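Local atomic coordinates of probable enoyl-CoA hydratase/isomerase (Pseudomonas aeruginosa PAO1, PDB entry 5YLO), a protein that probably shifts the double bond of enoyl-CoA esters from the Delta3 to the Delta2 position, with a likely part in the metabolism of unsaturated fatty acids. Residues Ile15-Leu20 and Glu193-Phe198; Leu20-Gln25 and Ile31-Ala36. One frame throughout, in Å; residues are numbered along the deposited sequence.

Contact 1: residues Ile15-Leu20 and Glu193-Phe198; sequences IAWLVL and EAVGAF
The contact between Trp-17 and Gly-196 brings the far end of an indole against bare helix backbone. The evidence is in the six-membered part of the ring: CZ2 of Trp-17 lies 3.9 Å from CA of Gly-196, while CH2 of Trp-17 lies 3.9 Å from N of Gly-196. The ring reaches this place because CG is anti to the carbonyl carbon (chi1 -61°), which swings the indole out from the strand and lays its benzo end obliquely on the helix.

Apolar side-chain contact is limited to one pair. CH2 of Trp-17 also meets CG1 of Val-195 at 4.3 Å, again obliquely to the ring. Both residues, together with Ile-15, rest on Val-54 of the adjoining strand 52-56.

A second meeting of side chain with backbone comes from Ile-15, whose terminal CD1 stops 4.0 Å from O of Gly-196. Here CG2 stands anti to the backbone N, and CG1 takes the other branch with CD1 extended beyond it (chi2 175°).

No hydrogen bond joins strand and helix. The axes of the two segments come no nearer than 10.6 Å, their N-to-C directions 144° apart, a distance bridged by Trp-17 and Ile-15 from the strand, with Val-195 reaching back from the helix. Arg-10 of strand 7-12 makes a cation-pi contact with the indole. On the helix, Phe-198 turns to Phe-124 and to Arg-163 of the second subunit.

With the indole against N and CA of Gly-196 and no directional bond, shape and dispersion, not polar pairing, hold the segments together.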
ATOM      1  N   ILE A  15     -17.256   3.864  25.970  1.00 76.76           N
ATOM      2  CA  ILE A  15     -16.328   4.668  25.183  1.00 66.15           C
ATOM      3  C   ILE A  15     -15.497   5.502  26.148  1.00 65.86           C
ATOM      4  O   ILE A  15     -16.041   6.320  26.900  1.00 67.88           O
ATOM      5  CB  ILE A  15     -17.062   5.566  24.175  1.00 67.30           C
ATOM      6  CG1 ILE A  15     -17.974   4.733  23.271  1.00 74.47           C
ATOM      7  CG2 ILE A  15     -16.062   6.350  23.338  1.00 63.41           C
ATOM      8  CD1 ILE A  15     -18.817   5.565  22.322  1.00 67.83           C
ATOM      9  N   ALA A  16     -14.184   5.296  26.126  1.00 65.82           N
ATOM     10  CA  ALA A  16     -13.254   6.067  26.941  1.00 70.31           C
ATOM     11  C   ALA A  16     -12.725   7.234  26.116  1.00 65.80           C
ATOM     12  O   ALA A  16     -12.049   7.027  25.102  1.00 73.63           O
ATOM     13  CB  ALA A  16     -12.102   5.194  27.436  1.00 65.45           C
ATOM     14  N   TRP A  17     -13.030   8.453  26.551  1.00 63.10           N
ATOM     15  CA  TRP A  17     -12.586   9.663  25.875  1.00 61.85           C
ATOM     16  C   TRP A  17     -11.317  10.168  26.550  1.00 61.31           C
ATOM     17  O   TRP A  17     -11.338  10.524  27.733  1.00 85.45           O
ATOM     18  CB  TRP A  17     -13.674  10.737  25.901  1.00 63.85           C
ATOM     19  CG  TRP A  17     -14.946  10.334  25.216  1.00 66.59           C
ATOM     20  CD1 TRP A  17     -15.849   9.405  25.645  1.00 73.44           C
ATOM     21  CD2 TRP A  17     -15.466  10.860  23.987  1.00 67.90           C
ATOM     22  NE1 TRP A  17     -16.893   9.314  24.757  1.00 72.15           N
ATOM     23  CE2 TRP A  17     -16.682  10.197  23.730  1.00 72.47           C
ATOM     24  CE3 TRP A  17     -15.020  11.824  23.078  1.00 63.31           C
ATOM     25  CZ2 TRP A  17     -17.458  10.466  22.605  1.00 66.87           C
ATOM     26  CZ3 TRP A  17     -15.792  12.089  21.961  1.00 68.30           C
ATOM     27  CH2 TRP A  17     -16.996  11.414  21.734  1.00 65.42           C
ATOM     28  N   LEU A  18     -10.219  10.189  25.803  1.00 58.58           N
ATOM     29  CA  LEU A  18      -8.940  10.698  26.286  1.00 58.11           C
ATOM     30  C   LEU A  18      -8.628  11.963  25.499  1.00 57.44           C
ATOM     31  O   LEU A  18      -8.289  11.893  24.313  1.00 55.70           O
ATOM     32  CB  LEU A  18      -7.834   9.659  26.124  1.00 56.44           C
ATOM     33  CG  LEU A  18      -8.190   8.233  26.552  1.00 56.94           C
ATOM     34  CD1 LEU A  18      -6.994   7.307  26.425  1.00 55.56           C
ATOM     35  CD2 LEU A  18      -8.734   8.213  27.968  1.00 59.66           C
ATOM     36  N   VAL A  19      -8.745  13.113  26.152  1.00 59.14           N
ATOM     37  CA  VAL A  19      -8.560  14.405  25.506  1.00 59.12           C
ATOM     38  C   VAL A  19      -7.294  15.042  26.057  1.00 59.33           C
ATOM     39  O   VAL A  19      -7.166  15.234  27.273  1.00 68.03           O
ATOM     40  CB  VAL A  19      -9.771  15.325  25.716  1.00 61.35           C
ATOM     41  CG1 VAL A  19      -9.627  16.586  24.876  1.00 61.43           C
ATOM     42  CG2 VAL A  19     -11.063  14.593  25.380  1.00 61.72           C
ATOM     43  N   LEU A  20      -6.357  15.362  25.166  1.00 57.85           N
ATOM     44  CA  LEU A  20      -5.245  16.227  25.534  1.00 58.49           C
ATOM     45  C   LEU A  20      -5.797  17.550  26.046  1.00 63.16           C
ATOM     46  O   LEU A  20      -6.703  18.129  25.439  1.00 63.50           O
ATOM     47  CB  LEU A  20      -4.326  16.458  24.332  1.00 56.94           C
ATOM     48  CG  LEU A  20      -3.223  15.443  24.017  1.00 65.46           C
ATOM     49  CD1 LEU A  20      -3.759  14.022  23.921  1.00 62.84           C
ATOM     50  CD2 LEU A  20      -2.520  15.829  22.725  1.00 67.18           C
ATOM     51  N   GLU A 193     -19.965  14.940  17.802  1.00 78.87           N
ATOM     52  CA  GLU A 193     -21.133  14.102  17.548  1.00 79.73           C
ATOM     53  C   GLU A 193     -20.805  12.977  16.572  1.00 77.88           C
ATOM     54  O   GLU A 193     -21.269  11.844  16.746  1.00 74.87           O
ATOM     55  CB  GLU A 193     -22.281  14.959  17.017  1.00 76.65           C
ATOM     56  CG  GLU A 193     -23.606  14.227  16.875  1.00 82.27           C
ATOM     57  CD  GLU A 193     -24.707  15.127  16.348  1.00 94.91           C
ATOM     58  OE1 GLU A 193     -25.764  14.602  15.939  1.00 99.69           O
ATOM     59  OE2 GLU A 193     -24.513  16.362  16.340  1.00 91.06           O
ATOM     60  N   ALA A 194     -20.007  13.269  15.543  1.00 68.15           N
ATOM     61  CA  ALA A 194     -19.663  12.243  14.562  1.00 67.89           C
ATOM     62  C   ALA A 194     -18.774  11.169  15.173  1.00 67.38           C
ATOM     63  O   ALA A 194     -18.963   9.975  14.910  1.00 62.17           O
ATOM     64  CB  ALA A 194     -18.981  12.878  13.350  1.00 62.97           C
ATOM     65  N   VAL A 195     -17.800  11.573  15.991  1.00 66.91           N
ATOM     66  CA  VAL A 195     -16.912  10.603  16.623  1.00 62.54           C
ATOM     67  C   VAL A 195     -17.689   9.721  17.591  1.00 64.27           C
ATOM     68  O   VAL A 195     -17.485   8.501  17.640  1.00 62.27           O
ATOM     69  CB  VAL A 195     -15.746  11.328  17.320  1.00 67.78           C
ATOM     70  CG1 VAL A 195     -14.929  10.353  18.145  1.00 62.82           C
ATOM     71  CG2 VAL A 195     -14.867  12.019  16.289  1.00 69.63           C
ATOM     72  N   GLY A 196     -18.599  10.317  18.365  1.00 55.37           N
ATOM     73  CA  GLY A 196     -19.389   9.532  19.300  1.00 56.35           C
ATOM     74  C   GLY A 196     -20.229   8.476  18.613  1.00 56.34           C
ATOM     75  O   GLY A 196     -20.318   7.338  19.081  1.00 56.68           O
ATOM     76  N   ALA A 197     -20.854   8.834  17.490  1.00 57.35           N
ATOM     77  CA  ALA A 197     -21.653   7.864  16.750  1.00 61.55           C
ATOM     78  C   ALA A 197     -20.779   6.757  16.176  1.00 59.54           C
ATOM     79  O   ALA A 197     -21.153   5.578  16.219  1.00 60.10           O
ATOM     80  CB  ALA A 197     -22.434   8.565  15.638  1.00 59.46           C
ATOM     81  N   PHE A 198     -19.610   7.114  15.642  1.00 57.83           N
ATOM     82  CA  PHE A 198     -18.715   6.103  15.090  1.00 59.97           C
ATOM     83  C   PHE A 198     -18.164   5.204  16.190  1.00 53.97           C
ATOM     84  O   PHE A 198     -18.159   3.974  16.060  1.00 58.35           O
ATOM     85  CB  PHE A 198     -17.581   6.772  14.309  1.00 53.96           C
ATOM     86  CG  PHE A 198     -16.611   5.800  13.698  1.00 59.26           C
ATOM     87  CD1 PHE A 198     -17.028   4.902  12.726  1.00 53.14           C
ATOM     88  CD2 PHE A 198     -15.281   5.787  14.089  1.00 54.58           C
ATOM     89  CE1 PHE A 198     -16.139   4.004  12.161  1.00 45.12           C
ATOM     90  CE2 PHE A 198     -14.385   4.891  13.526  1.00 47.18           C
ATOM     91  CZ  PHE A 198     -14.817   3.999  12.561  1.00 47.82           C
TER

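Contact 2: residues Leu20-Gln25 and Ile31-Ala36; sequences LNRPQQ and IPTLEA
The guanidinium of Arg-22 and the hydroxyl of Thr-33 approach each other without bonding: NE of Arg-22 is 4.1 Å from OG1 of Thr-33, which comes obliquely to the plane of the group. One guanidinium face is occupied from within the loop by CG of Gln-25, 3.4 Å above the plane and displaced toward the rim. The main chain turns back between these two residues, with a weak hydrogen bond of 3.0 Å from N of Gln-25 to O of Arg-22. Bends at chi2 (-143°) and chi3 (-65°) fold the arginine chain so that its guanidinium can lie beside Gln-25.

The polar ends are joined indirectly, through Asp-30, which lies just before helix segment 31-36. Its OD2 forms a salt bridge with NH2 of Arg-22, and its OD1 is hydrogen-bonded to OG1 of Thr-33. NH2 of Arg-22 is further gripped by a salt bridge to Asp-67 and a hydrogen bond to the carbonyl of Ala-28, which should restrict rotation of the group. The arginine charge probably stabilises both carboxylates.

Apolar contact takes a separate route. The methyl CG2 of Thr-33 lies 4.3 Å from CG of Leu-20, at the end of the strand. The first torsion of Thr-33 (chi1 -41°) puts CG2 anti to the backbone N and the hydroxyl on the other branch, dividing the residue between Leu-20 and Asp-30.

With parallel strands 15-20 and 52-56 adjacent in the sheet and helix 31-46 between them in sequence, this is the strand-to-helix turn of a beta-alpha-beta crossover. The Asn-Arg-Pro sequence of the loop fits the crotonase superfamily, to which this protein belongs.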
ATOM      1  N   LEU A  20      -6.357  15.362  25.166  1.00 57.85           N
ATOM      2  CA  LEU A  20      -5.245  16.227  25.534  1.00 58.49           C
ATOM      3  C   LEU A  20      -5.797  17.550  26.046  1.00 63.16           C
ATOM      4  O   LEU A  20      -6.703  18.129  25.439  1.00 63.50           O
ATOM      5  CB  LEU A  20      -4.326  16.458  24.332  1.00 56.94           C
ATOM      6  CG  LEU A  20      -3.223  15.443  24.017  1.00 65.46           C
ATOM      7  CD1 LEU A  20      -3.759  14.022  23.921  1.00 62.84           C
ATOM      8  CD2 LEU A  20      -2.520  15.829  22.725  1.00 67.18           C
ATOM      9  N   ASN A  21      -5.269  18.025  27.173  1.00 78.68           N
ATOM     10  CA  ASN A  21      -5.821  19.205  27.831  1.00 85.60           C
ATOM     11  C   ASN A  21      -4.704  20.174  28.218  1.00 82.51           C
ATOM     12  O   ASN A  21      -4.450  20.440  29.391  1.00 80.43           O
ATOM     13  CB  ASN A  21      -6.646  18.829  29.056  1.00 91.42           C
ATOM     14  CG  ASN A  21      -7.570  19.945  29.495  1.00 99.35           C
ATOM     15  OD1 ASN A  21      -8.562  19.606  30.306  1.00104.56           O
ATOM     16  ND2 ASN A  21      -7.396  21.101  29.108  1.00 94.37           N
ATOM     17  N   ARG A  22      -4.036  20.715  27.207  1.00 68.40           N
ATOM     18  CA  ARG A  22      -3.185  21.894  27.357  1.00 67.86           C
ATOM     19  C   ARG A  22      -3.495  22.829  26.198  1.00 73.07           C
ATOM     20  O   ARG A  22      -2.652  23.066  25.325  1.00 72.45           O
ATOM     21  CB  ARG A  22      -1.703  21.518  27.405  1.00 67.08           C
ATOM     22  CG  ARG A  22      -1.307  20.746  28.658  1.00 68.13           C
ATOM     23  CD  ARG A  22       0.077  21.148  29.133  1.00 69.50           C
ATOM     24  NE  ARG A  22       1.113  20.773  28.177  1.00 72.49           N
ATOM     25  CZ  ARG A  22       2.263  21.421  28.034  1.00 76.15           C
ATOM     26  NH1 ARG A  22       2.522  22.488  28.780  1.00 71.34           N
ATOM     27  NH2 ARG A  22       3.152  21.009  27.140  1.00 75.58           N
ATOM     28  N   PRO A  23      -4.713  23.381  26.160  1.00 75.43           N
ATOM     29  CA  PRO A  23      -5.122  24.158  24.980  1.00 69.10           C
ATOM     30  C   PRO A  23      -4.289  25.406  24.768  1.00 70.90           C
ATOM     31  O   PRO A  23      -4.131  25.844  23.621  1.00 70.64           O
ATOM     32  CB  PRO A  23      -6.591  24.505  25.273  1.00 75.55           C
ATOM     33  CG  PRO A  23      -6.990  23.641  26.440  1.00 83.09           C
ATOM     34  CD  PRO A  23      -5.739  23.401  27.213  1.00 81.10           C
ATOM     35  N   GLN A  24      -3.745  25.991  25.837  1.00 73.21           N
ATOM     36  CA  GLN A  24      -2.915  27.181  25.681  1.00 75.29           C
ATOM     37  C   GLN A  24      -1.646  26.869  24.900  1.00 73.80           C
ATOM     38  O   GLN A  24      -1.160  27.705  24.130  1.00 75.51           O
ATOM     39  CB  GLN A  24      -2.569  27.767  27.048  1.00 78.18           C
ATOM     40  CG  GLN A  24      -3.760  28.308  27.813  1.00 80.66           C
ATOM     41  CD  GLN A  24      -3.389  29.484  28.691  1.00 84.55           C
ATOM     42  OE1 GLN A  24      -2.403  30.174  28.437  1.00 85.62           O
ATOM     43  NE2 GLN A  24      -4.177  29.718  29.732  1.00 90.33           N
ATOM     44  N   GLN A  25      -1.094  25.671  25.088  1.00 71.86           N
ATOM     45  CA  GLN A  25       0.092  25.232  24.369  1.00 74.92           C
ATOM     46  C   GLN A  25      -0.250  24.471  23.094  1.00 81.25           C
ATOM     47  O   GLN A  25       0.612  23.766  22.553  1.00 68.36           O
ATOM     48  CB  GLN A  25       0.967  24.365  25.279  1.00 74.19           C
ATOM     49  CG  GLN A  25       1.049  24.853  26.719  1.00 77.91           C
ATOM     50  CD  GLN A  25       1.524  26.290  26.827  1.00 80.08           C
ATOM     51  OE1 GLN A  25       2.331  26.753  26.021  1.00 81.15           O
ATOM     52  NE2 GLN A  25       1.018  27.005  27.823  1.00 88.10           N
ATOM     53  N   ILE A  31       6.536  15.373  28.710  1.00 67.20           N
ATOM     54  CA  ILE A  31       6.626  14.114  29.460  1.00 63.69           C
ATOM     55  C   ILE A  31       5.405  13.889  30.341  1.00 66.08           C
ATOM     56  O   ILE A  31       4.876  12.763  30.352  1.00 66.41           O
ATOM     57  CB  ILE A  31       7.956  14.040  30.219  1.00 67.24           C
ATOM     58  CG1 ILE A  31       9.121  14.186  29.242  1.00 72.54           C
ATOM     59  CG2 ILE A  31       8.089  12.701  30.917  1.00 66.52           C
ATOM     60  CD1 ILE A  31      10.487  13.868  29.824  1.00 70.00           C
ATOM     61  N   PRO A  32       4.871  14.884  31.079  1.00 74.58           N
ATOM     62  CA  PRO A  32       3.645  14.609  31.852  1.00 69.07           C
ATOM     63  C   PRO A  32       2.481  14.151  30.992  1.00 66.62           C
ATOM     64  O   PRO A  32       1.758  13.231  31.389  1.00 75.12           O
ATOM     65  CB  PRO A  32       3.358  15.946  32.536  1.00 70.38           C
ATOM     66  CG  PRO A  32       4.667  16.601  32.649  1.00 71.44           C
ATOM     67  CD  PRO A  32       5.402  16.228  31.387  1.00 75.06           C
ATOM     68  N   THR A  33       2.272  14.775  29.830  1.00 62.76           N
ATOM     69  CA  THR A  33       1.202  14.342  28.938  1.00 60.53           C
ATOM     70  C   THR A  33       1.485  12.951  28.384  1.00 59.09           C
ATOM     71  O   THR A  33       0.609  12.076  28.397  1.00 57.80           O
ATOM     72  CB  THR A  33       1.033  15.348  27.798  1.00 59.56           C
ATOM     73  OG1 THR A  33       1.154  16.679  28.315  1.00 78.95           O
ATOM     74  CG2 THR A  33      -0.329  15.196  27.143  1.00 58.32           C
ATOM     75  N   LEU A  34       2.709  12.731  27.894  1.00 61.39           N
ATOM     76  CA  LEU A  34       3.086  11.423  27.370  1.00 56.23           C
ATOM     77  C   LEU A  34       2.820  10.328  28.391  1.00 57.18           C
ATOM     78  O   LEU A  34       2.143   9.342  28.092  1.00 56.06           O
ATOM     79  CB  LEU A  34       4.558  11.424  26.954  1.00 56.22           C
ATOM     80  CG  LEU A  34       4.970  12.379  25.832  1.00 55.55           C
ATOM     81  CD1 LEU A  34       6.480  12.369  25.645  1.00 56.25           C
ATOM     82  CD2 LEU A  34       4.262  12.029  24.533  1.00 53.37           C
ATOM     83  N   GLU A  35       3.316  10.507  29.620  1.00 59.63           N
ATOM     84  CA  GLU A  35       3.178   9.475  30.643  1.00 63.71           C
ATOM     85  C   GLU A  35       1.725   9.277  31.062  1.00 61.55           C
ATOM     86  O   GLU A  35       1.292   8.143  31.293  1.00 61.63           O
ATOM     87  CB  GLU A  35       4.036   9.822  31.860  1.00 64.17           C
ATOM     88  CG  GLU A  35       5.532   9.711  31.628  1.00 77.78           C
ATOM     89  CD  GLU A  35       6.322   9.728  32.923  1.00 87.74           C
ATOM     90  OE1 GLU A  35       7.063  10.703  33.162  1.00 83.82           O
ATOM     91  OE2 GLU A  35       6.192   8.766  33.709  1.00 93.27           O
ATOM     92  N   ALA A  36       0.961  10.366  31.183  1.00 65.23           N
ATOM     93  CA  ALA A  36      -0.422  10.246  31.638  1.00 69.04           C
ATOM     94  C   ALA A  36      -1.255   9.443  30.647  1.00 64.91           C
ATOM     95  O   ALA A  36      -1.918   8.468  31.019  1.00 64.93           O
ATOM     96  CB  ALA A  36      -1.026  11.634  31.857  1.00 65.75           C
TER

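From the N terminus the chain runs through strand 7-12 into strand 15-20. Leu-20, the last residue of that strand, lies in a segment of both contacts, though it touches its partner segment only in contact 2. Contact 2 closes first: a short loop leaves the strand and, with five residues between the segments, returns as the beginning of helix 31-46. Contact 1 closes much later, after 172 intervening residues, when helix 191-204 comes back to the same strand. The short loop is therefore nested inside the long one. The contact centres lie about 18 Å apart. Together they tie one strand of the main sheet to the helix that follows it in the chain and to a helix from late in the chain.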